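PDB 3O0A: leucyl-tRNA synthetase subunit alpha from Aquifex aeolicus, which forms part of the ligase that charges tRNA with leucine, and carries the CP1 domain that probably hydrolyses mischarged tRNA. Local coordinates for residues R46-F51 and L192-A197. Sequence-based numbering, arbitrary orientation.
Sequences RPDTVF and LDSETA
In the CP1 editing domain, D48 from the 3-10 turn that follows strand 37-44 packs on the first turn of helix 194-207, against S194 and A197. D48 CB lies 3.2 Å from S194 O and 4.0 Å from A197 CB; alanine suits this spot because a lone methyl lets the turn approach closely. D48 OD2 lies against S194 CB, 3.3 Å away. No direct hydrogen bond joins the segments. Instead a water donates to D48 OD2 and E195 OE2 and accepts from S194 OG, a serine hydroxyl that can also accept from G181 N, its strongest tie. The two acids, each with its own cation (R46, and K198 for E195), probably repel less for sharing the water. With D48 CG between the backbone N and carbonyl carbon (chi1 55°), the short aspartate carboxylate faces R46 side-on. Both oxygens lie near the guanidinium plane: R46 NE meets D48 OD1 at 2.9 Å through its syn lone pair, while R46 NH2 reaches D48 OD2 at 3.0 Å from the syn side but 32° out of the carboxylate plane. Replacing D48 with an alanine would probably leave the R46 guanidinium without its charged mate and the bridging water without one acceptor. In the same turn, R46 O accepts from both T49 N and T49 OG1, the threonine hydroxyl adding a second donor at 2.7 Å, and P47 suits the tight bend because its ring fixes phi. A buried acid thus forms a water-mediated junction between a 3-10 turn and the first turn of the domain's C-terminal helix.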
# COMPACT_ATOMS: atom_id res chain seq x y z
N ARG A 46 6.61 2.55 -9.89
CA ARG A 46 7.51 1.42 -9.64
C ARG A 46 6.79 0.06 -9.60
O ARG A 46 6.90 -0.68 -8.62
CB ARG A 46 8.31 1.65 -8.35
CG ARG A 46 9.34 2.80 -8.42
CD ARG A 46 10.38 2.63 -9.53
NE ARG A 46 11.14 1.38 -9.44
CZ ARG A 46 12.21 1.18 -8.67
NH1 ARG A 46 12.67 2.14 -7.87
NH2 ARG A 46 12.82 0.00 -8.69
N PRO A 47 6.08 -0.29 -10.69
CA PRO A 47 5.38 -1.57 -10.66
C PRO A 47 6.35 -2.77 -10.63
O PRO A 47 5.95 -3.87 -10.24
CB PRO A 47 4.56 -1.53 -11.95
CG PRO A 47 5.36 -0.67 -12.88
CD PRO A 47 5.89 0.40 -11.98
N ASP A 48 7.61 -2.54 -11.02
CA ASP A 48 8.66 -3.55 -10.92
C ASP A 48 8.92 -4.00 -9.48
O ASP A 48 9.52 -5.06 -9.26
CB ASP A 48 9.98 -3.06 -11.57
CG ASP A 48 10.47 -1.72 -11.02
OD1 ASP A 48 9.66 -0.84 -10.65
OD2 ASP A 48 11.70 -1.53 -10.97
N THR A 49 8.46 -3.21 -8.50
CA THR A 49 8.68 -3.49 -7.08
C THR A 49 7.45 -4.07 -6.35
O THR A 49 7.46 -4.22 -5.12
CB THR A 49 9.16 -2.22 -6.32
OG1 THR A 49 8.10 -1.25 -6.25
CG2 THR A 49 10.40 -1.61 -7.00
N VAL A 50 6.40 -4.40 -7.11
CA VAL A 50 5.12 -4.78 -6.50
C VAL A 50 5.24 -6.00 -5.56
O VAL A 50 4.55 -6.08 -4.55
CB VAL A 50 4.01 -4.99 -7.57
CG1 VAL A 50 4.30 -6.21 -8.43
CG2 VAL A 50 2.59 -5.10 -6.89
N PHE A 51 6.14 -6.93 -5.89
CA PHE A 51 6.31 -8.10 -5.03
C PHE A 51 6.93 -7.72 -3.69
O PHE A 51 6.88 -8.50 -2.74
CB PHE A 51 7.14 -9.18 -5.72
CG PHE A 51 6.40 -9.90 -6.83
CD1 PHE A 51 6.32 -9.34 -8.10
CD2 PHE A 51 5.80 -11.14 -6.60
CE1 PHE A 51 5.65 -10.00 -9.15
CE2 PHE A 51 5.13 -11.83 -7.63
CZ PHE A 51 5.04 -11.25 -8.91
N LEU A 192 14.59 -10.84 -14.16
CA LEU A 192 14.36 -9.76 -15.12
C LEU A 192 15.03 -8.48 -14.66
O LEU A 192 15.05 -8.18 -13.45
CB LEU A 192 12.86 -9.48 -15.29
CG LEU A 192 11.92 -10.52 -15.89
CD1 LEU A 192 10.54 -9.89 -16.06
CD2 LEU A 192 12.46 -11.07 -17.22
N ASP A 193 15.56 -7.72 -15.61
CA ASP A 193 16.00 -6.36 -15.37
C ASP A 193 14.79 -5.55 -14.98
O ASP A 193 13.70 -5.73 -15.54
CB ASP A 193 16.67 -5.75 -16.60
CG ASP A 193 17.85 -6.56 -17.10
OD1 ASP A 193 18.58 -7.15 -16.27
OD2 ASP A 193 18.06 -6.60 -18.33
N SER A 194 14.96 -4.67 -14.00
CA SER A 194 13.82 -4.01 -13.37
C SER A 194 13.03 -3.13 -14.34
O SER A 194 11.81 -3.05 -14.23
CB SER A 194 14.24 -3.26 -12.10
OG SER A 194 15.35 -2.40 -12.32
N GLU A 195 13.71 -2.49 -15.29
CA GLU A 195 12.99 -1.67 -16.28
C GLU A 195 12.06 -2.52 -17.16
O GLU A 195 10.89 -2.17 -17.35
CB GLU A 195 13.93 -0.81 -17.14
CG GLU A 195 14.68 0.28 -16.36
CD GLU A 195 13.75 1.20 -15.56
OE1 GLU A 195 12.84 1.81 -16.15
OE2 GLU A 195 13.95 1.30 -14.33
N THR A 196 12.56 -3.66 -17.64
CA THR A 196 11.75 -4.62 -18.39
C THR A 196 10.58 -5.14 -17.54
O THR A 196 9.45 -5.29 -18.03
CB THR A 196 12.60 -5.80 -18.88
OG1 THR A 196 13.66 -5.31 -19.71
CG2 THR A 196 11.75 -6.79 -19.68
N ALA A 197 10.86 -5.40 -16.26
CA ALA A 197 9.86 -5.91 -15.33
C ALA A 197 8.70 -4.93 -15.12
O ALA A 197 7.58 -5.36 -14.87
CB ALA A 197 10.51 -6.23 -13.99
O HOH W 1 14.00 -0.08 -11.94